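Local coordinates for thiosulfate sulfurtransferase YnjE (Escherichia coli, PDB 2WLR), which catalyses the transfer of sulfur from thiosulfate to cyanide, giving thiocyanate and sulfite, as a monomeric periplasmic enzyme built from rhodanese domains, at residues T25-F30 against N50-W55; Q63-I68 against Q96-T101. One frame throughout, in Å; residues are numbered along the deposited sequence.

Contact 1 (T25-F30 against N50-W55)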
loop_
_atom_site.group_PDB
_atom_site.type_symbol
_atom_site.label_atom_id
_atom_site.label_comp_id
_atom_site.label_asym_id
_atom_site.label_seq_id
_atom_site.Cartn_x
_atom_site.Cartn_y
_atom_site.Cartn_z
ATOM N N THR A 25 -12.584 -8.218 -12.766
ATOM C CA THR A 25 -13.255 -8.820 -11.617
ATOM C C THR A 25 -12.379 -9.743 -10.765
ATOM O O THR A 25 -12.851 -10.342 -9.812
ATOM C CB THR A 25 -14.528 -9.560 -12.064
ATOM O OG1 THR A 25 -14.165 -10.728 -12.792
ATOM C CG2 THR A 25 -15.458 -8.627 -12.887
ATOM N N ARG A 26 -11.084 -9.781 -11.075
ATOM C CA ARG A 26 -10.151 -10.607 -10.338
ATOM C C ARG A 26 -9.679 -9.898 -9.058
ATOM O O ARG A 26 -9.799 -8.708 -8.951
ATOM C CB ARG A 26 -8.919 -10.840 -11.213
ATOM C CG ARG A 26 -9.206 -11.604 -12.475
ATOM C CD ARG A 26 -7.981 -11.781 -13.331
ATOM N NE ARG A 26 -7.491 -10.488 -13.755
ATOM C CZ ARG A 26 -6.342 -10.301 -14.397
ATOM N NH1 ARG A 26 -5.545 -11.328 -14.683
ATOM N NH2 ARG A 26 -5.956 -9.094 -14.705
ATOM N N PRO A 27 -9.077 -10.632 -8.131
ATOM C CA PRO A 27 -8.452 -9.966 -6.986
ATOM C C PRO A 27 -7.383 -8.969 -7.440
ATOM O O PRO A 27 -6.789 -9.085 -8.519
ATOM C CB PRO A 27 -7.822 -11.120 -6.204
ATOM C CG PRO A 27 -8.640 -12.288 -6.560
ATOM C CD PRO A 27 -9.037 -12.102 -7.987
ATOM N N SER A 28 -7.109 -8.002 -6.592
ATOM C CA SER A 28 -6.227 -6.914 -6.971
ATOM C C SER A 28 -4.789 -7.341 -7.273
ATOM O O SER A 28 -4.106 -6.699 -8.020
ATOM C CB SER A 28 -6.253 -5.793 -5.934
ATOM O OG SER A 28 -5.694 -6.212 -4.702
ATOM N N ALA A 29 -4.339 -8.444 -6.682
ATOM C CA ALA A 29 -3.014 -8.914 -6.961
ATOM C C ALA A 29 -2.814 -9.098 -8.448
ATOM O O ALA A 29 -1.795 -8.706 -9.000
ATOM C CB ALA A 29 -2.756 -10.210 -6.257
ATOM N N PHE A 30 -3.822 -9.660 -9.100
ATOM C CA PHE A 30 -3.723 -9.943 -10.539
ATOM C C PHE A 30 -3.928 -8.663 -11.342
ATOM O O PHE A 30 -3.235 -8.422 -12.322
ATOM C CB PHE A 30 -4.664 -11.075 -10.943
ATOM C CG PHE A 30 -4.470 -12.334 -10.136
ATOM C CD1 PHE A 30 -3.221 -12.898 -10.019
ATOM C CD2 PHE A 30 -5.518 -12.890 -9.452
ATOM C CE1 PHE A 30 -3.013 -14.033 -9.253
ATOM C CE2 PHE A 30 -5.330 -14.041 -8.696
ATOM C CZ PHE A 30 -4.076 -14.601 -8.595
ATOM N N ASN A 50 -10.909 -2.047 -11.246
ATOM C CA ASN A 50 -10.848 -3.315 -10.515
ATOM C C ASN A 50 -12.051 -3.347 -9.579
ATOM O O ASN A 50 -12.180 -2.509 -8.651
ATOM C CB ASN A 50 -9.567 -3.394 -9.708
ATOM C CG ASN A 50 -9.267 -4.804 -9.131
ATOM O OD1 ASN A 50 -9.786 -5.857 -9.631
ATOM N ND2 ASN A 50 -8.457 -4.826 -8.131
ATOM N N LEU A 51 -12.882 -4.348 -9.780
ATOM C CA LEU A 51 -13.994 -4.607 -8.871
ATOM C C LEU A 51 -13.992 -6.093 -8.634
ATOM O O LEU A 51 -14.620 -6.857 -9.379
ATOM C CB LEU A 51 -15.330 -4.131 -9.444
ATOM C CG LEU A 51 -16.540 -4.210 -8.506
ATOM C CD1 LEU A 51 -16.343 -3.430 -7.207
ATOM C CD2 LEU A 51 -17.823 -3.735 -9.207
ATOM N N SER A 52 -13.231 -6.518 -7.649
ATOM C CA SER A 52 -13.065 -7.940 -7.384
ATOM C C SER A 52 -14.355 -8.554 -6.880
ATOM O O SER A 52 -14.938 -8.044 -5.907
ATOM C CB SER A 52 -11.958 -8.158 -6.400
ATOM O OG SER A 52 -11.736 -9.527 -6.224
ATOM N N ALA A 53 -14.771 -9.674 -7.457
ATOM C CA ALA A 53 -15.982 -10.355 -6.973
ATOM C C ALA A 53 -15.845 -10.714 -5.503
ATOM O O ALA A 53 -16.822 -10.725 -4.797
ATOM C CB ALA A 53 -16.299 -11.609 -7.781
ATOM N N SER A 54 -14.627 -11.003 -5.045
ATOM C CA SER A 54 -14.361 -11.327 -3.640
ATOM C C SER A 54 -14.618 -10.181 -2.673
ATOM O O SER A 54 -14.689 -10.417 -1.470
ATOM C CB SER A 54 -12.921 -11.806 -3.474
ATOM O OG SER A 54 -11.994 -10.781 -3.767
ATOM N N TRP A 55 -14.766 -8.956 -3.174
ATOM C CA TRP A 55 -15.099 -7.841 -2.299
ATOM C C TRP A 55 -16.567 -7.644 -2.064
ATOM O O TRP A 55 -16.938 -6.927 -1.136
ATOM C CB TRP A 55 -14.624 -6.516 -2.895
ATOM C CG TRP A 55 -13.179 -6.412 -3.239
ATOM C CD1 TRP A 55 -12.166 -7.173 -2.776
ATOM C CD2 TRP A 55 -12.597 -5.433 -4.092
ATOM N NE1 TRP A 55 -10.971 -6.757 -3.338
ATOM C CE2 TRP A 55 -11.214 -5.660 -4.120
ATOM C CE3 TRP A 55 -13.117 -4.376 -4.826
ATOM C CZ2 TRP A 55 -10.360 -4.898 -4.942
ATOM C CZ3 TRP A 55 -12.280 -3.619 -5.586
ATOM C CH2 TRP A 55 -10.916 -3.888 -5.639
HETATM O O HOH W 1 -12.464 -12.026 -7.289
HETATM O O HOH W 2 -7.702 -7.767 -3.660
#
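In a buried, mostly backbone contact of the first rhodanese domain, the loop and first helical turn after strand 21-24 meet the end of the neighbouring parallel strand 49-50 and the loop that follows it. The backbones come closest at Thr25 and Ser52, whose CA atoms are 4.3 Å apart. A direct backbone hydrogen bond runs from Ala53 N to Thr25 O (3.1 Å), with 163° at the hydrogen and the donor tilted 28° from the carbonyl plane. Ser52 CA points a C-H at the same oxygen (3.4 Å), and in return Thr25 CA points one at Leu51 O (3.3 Å). Ser52 OG, anti to its backbone N (chi1 -176°), lies 3.4 Å from CA of Pro27, the N-cap residue of helix 28-32. Ser52 OG also bonds Ser54 OG at 2.8 Å and a water that donates to Thr25 O. Ser28 CB reaches the edge of the Trp55 ring, while a second water accepts from Ser28 N and, weakly, from Trp55 NE1. Thr25 OG1 turns to Tyr82 O, and Arg26 forms a salt bridge with Asp24. Polar backbone groups and ordered water, more than apolar side chains, thus join the segments.

Contact 2 (Q63-I68 against Q96-T101)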
loop_
_atom_site.group_PDB
_atom_site.type_symbol
_atom_site.label_atom_id
_atom_site.label_comp_id
_atom_site.label_asym_id
_atom_site.label_seq_id
_atom_site.Cartn_x
_atom_site.Cartn_y
_atom_site.Cartn_z
ATOM N N GLN A 63 -21.874 1.660 -0.508
ATOM C CA GLN A 63 -20.471 1.563 -0.885
ATOM C C GLN A 63 -20.279 1.277 -2.378
ATOM O O GLN A 63 -19.406 1.874 -3.011
ATOM C CB GLN A 63 -19.774 0.522 -0.051
ATOM C CG GLN A 63 -19.513 1.017 1.366
ATOM C CD GLN A 63 -19.111 -0.077 2.336
ATOM O OE1 GLN A 63 -19.496 -1.229 2.193
ATOM N NE2 GLN A 63 -18.358 0.309 3.371
ATOM N N LEU A 64 -21.101 0.413 -2.958
ATOM C CA LEU A 64 -21.027 0.171 -4.403
ATOM C C LEU A 64 -21.487 1.404 -5.214
ATOM O O LEU A 64 -20.896 1.724 -6.251
ATOM C CB LEU A 64 -21.813 -1.071 -4.819
ATOM C CG LEU A 64 -21.746 -1.427 -6.320
ATOM C CD1 LEU A 64 -20.311 -1.591 -6.844
ATOM C CD2 LEU A 64 -22.613 -2.668 -6.581
ATOM N N ASN A 65 -22.525 2.088 -4.743
ATOM C CA ASN A 65 -22.960 3.298 -5.420
ATOM C C ASN A 65 -21.847 4.334 -5.383
ATOM O O ASN A 65 -21.619 5.023 -6.383
ATOM C CB ASN A 65 -24.225 3.859 -4.753
ATOM C CG ASN A 65 -25.468 3.070 -5.085
ATOM O OD1 ASN A 65 -25.521 2.320 -6.073
ATOM N ND2 ASN A 65 -26.513 3.254 -4.261
ATOM N N ALA A 66 -21.214 4.483 -4.233
ATOM C CA ALA A 66 -20.085 5.393 -4.087
ATOM C C ALA A 66 -18.951 5.050 -5.064
ATOM O O ALA A 66 -18.358 5.918 -5.705
ATOM C CB ALA A 66 -19.608 5.400 -2.662
ATOM N N TRP A 67 -18.664 3.764 -5.194
ATOM C CA TRP A 67 -17.595 3.323 -6.075
ATOM C C TRP A 67 -17.942 3.625 -7.521
ATOM O O TRP A 67 -17.122 4.117 -8.306
ATOM C CB TRP A 67 -17.386 1.816 -5.860
ATOM C CG TRP A 67 -16.253 1.220 -6.635
ATOM C CD1 TRP A 67 -14.979 1.018 -6.174
ATOM C CD2 TRP A 67 -16.308 0.700 -7.948
ATOM N NE1 TRP A 67 -14.228 0.448 -7.169
ATOM C CE2 TRP A 67 -15.010 0.219 -8.257
ATOM C CE3 TRP A 67 -17.305 0.602 -8.923
ATOM C CZ2 TRP A 67 -14.684 -0.314 -9.503
ATOM C CZ3 TRP A 67 -16.994 0.045 -10.156
ATOM C CH2 TRP A 67 -15.671 -0.415 -10.433
ATOM N N ILE A 68 -19.174 3.355 -7.910
ATOM C CA ILE A 68 -19.631 3.658 -9.262
ATOM C C ILE A 68 -19.473 5.160 -9.547
ATOM O O ILE A 68 -18.909 5.526 -10.583
ATOM C CB ILE A 68 -21.082 3.174 -9.466
ATOM C CG1 ILE A 68 -21.132 1.622 -9.481
ATOM C CG2 ILE A 68 -21.682 3.753 -10.762
ATOM C CD1 ILE A 68 -22.542 1.042 -9.394
ATOM N N GLN A 96 -25.997 -4.713 -12.176
ATOM C CA GLN A 96 -27.385 -4.598 -12.666
ATOM C C GLN A 96 -28.297 -4.025 -11.586
ATOM O O GLN A 96 -29.050 -3.091 -11.841
ATOM C CB GLN A 96 -27.925 -5.957 -13.117
ATOM C CG GLN A 96 -27.315 -6.476 -14.411
ATOM C CD GLN A 96 -27.733 -7.901 -14.737
ATOM O OE1 GLN A 96 -28.165 -8.661 -13.866
ATOM N NE2 GLN A 96 -27.576 -8.280 -15.988
ATOM N N LYS A 97 -28.187 -4.552 -10.379
ATOM C CA LYS A 97 -29.011 -4.081 -9.260
ATOM C C LYS A 97 -28.641 -2.648 -8.869
ATOM O O LYS A 97 -29.481 -1.916 -8.331
ATOM C CB LYS A 97 -28.906 -5.044 -8.085
ATOM C CG LYS A 97 -29.607 -6.364 -8.337
ATOM C CD LYS A 97 -29.144 -7.434 -7.359
ATOM C CE LYS A 97 -29.695 -8.822 -7.669
ATOM N NZ LYS A 97 -29.186 -9.848 -6.686
ATOM N N ALA A 98 -27.403 -2.235 -9.161
ATOM C CA ALA A 98 -26.964 -0.851 -8.943
ATOM C C ALA A 98 -27.459 0.124 -10.013
ATOM O O ALA A 98 -27.286 1.312 -9.872
ATOM C CB ALA A 98 -25.420 -0.790 -8.854
ATOM N N GLY A 99 -28.021 -0.377 -11.107
ATOM C CA GLY A 99 -28.593 0.490 -12.122
ATOM C C GLY A 99 -27.875 0.580 -13.461
ATOM O O GLY A 99 -28.350 1.279 -14.363
ATOM N N LEU A 100 -26.740 -0.098 -13.625
ATOM C CA LEU A 100 -26.001 0.018 -14.886
ATOM C C LEU A 100 -26.748 -0.754 -15.939
ATOM O O LEU A 100 -27.130 -1.897 -15.688
ATOM C CB LEU A 100 -24.576 -0.521 -14.762
ATOM C CG LEU A 100 -23.653 0.388 -13.979
ATOM C CD1 LEU A 100 -24.007 0.327 -12.539
ATOM C CD2 LEU A 100 -22.161 0.026 -14.178
ATOM N N THR A 101 -26.950 -0.140 -17.109
ATOM C CA THR A 101 -27.847 -0.715 -18.133
ATOM C C THR A 101 -27.168 -1.381 -19.327
ATOM O O THR A 101 -27.838 -1.993 -20.155
ATOM C CB THR A 101 -28.834 0.360 -18.657
ATOM O OG1 THR A 101 -28.113 1.376 -19.331
ATOM C CG2 THR A 101 -29.604 1.001 -17.495
HETATM O O HOH W 3 -25.474 3.265 -8.437
#
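Helix 61-70 packs here against the C-terminal end of helix 85-97 in the first rhodanese domain, where the chain leaves the second helix through a Schellman motif. Gly99 is the residue that breaks the helical path: its phi of 110° is positive, and Gly99 N to Gln96 O, 3.0 Å, is one of the two bonds back into the last turn. A CB at those backbone angles would press on the carbonyl oxygen of Ala98. The turn sets Ala98 and Leu100, on either side of the glycine in sequence, with their CB atoms directed toward helix 61-70.

No direct hydrogen bond crosses between the two segments; the touching groups are chiefly methyls. Ile68 is the central side chain. Its CG1 stands anti to the carbonyl carbon, and the chain then extends (chi2 168°) to put CD1 against both partners. Ile68 CD1 lies 3.5 Å from Ala98 CB, tighter than a usual carbon-carbon contact, and is equally near Leu100 CD1. The side chains of Ile68 and Leu100 run past one another in opposite directions and meet through these two CD1 methyls. One turn earlier on the helix, Leu64 CD2 meets the same Ala98 methyl more loosely, at 4.1 Å. Ala98 CB therefore touches two apolar side chains, Leu64 and Ile68, four residues apart on one helix face. Beyond the two segments, Leu64 also packs on Arg94 and Ile68 on Leu95, which carries the packing back along helix 85-97.

Beside the methyls the contact turns polar, at the partly exposed Asn65. Asn65 OD1 approaches Ala98 CB at 4.2 Å, but its polar partner is a water. That water donates to Asn65 OD1 at 2.5 Å, unusually short and of doubtful exact value, and to Ala98 O at 3.0 Å.

Overall arrangement
Both contacts belong to the first rhodanese domain, with centres about 16 Å apart, and contact 1 closes along the chain before contact 2 opens. Contact 1 is the inner one: seven of its nine touching residues are buried, against two of five in contact 2. It buries 296 Å² to the other's 157 Å². Segments at strand ends meet through backbone polar groups in the first; helix 61-70 meets the turn that ends helix 85-97 through methyls in the second, where water alone supplies the polar bridge. Asn50 and Leu51 connect them, Asn50 O lying 3.4 Å from Trp67 CZ2, Leu51 CB 3.9 Å from Trp67 CH2 and Leu51 CD2 4.0 Å from Leu64 CD1.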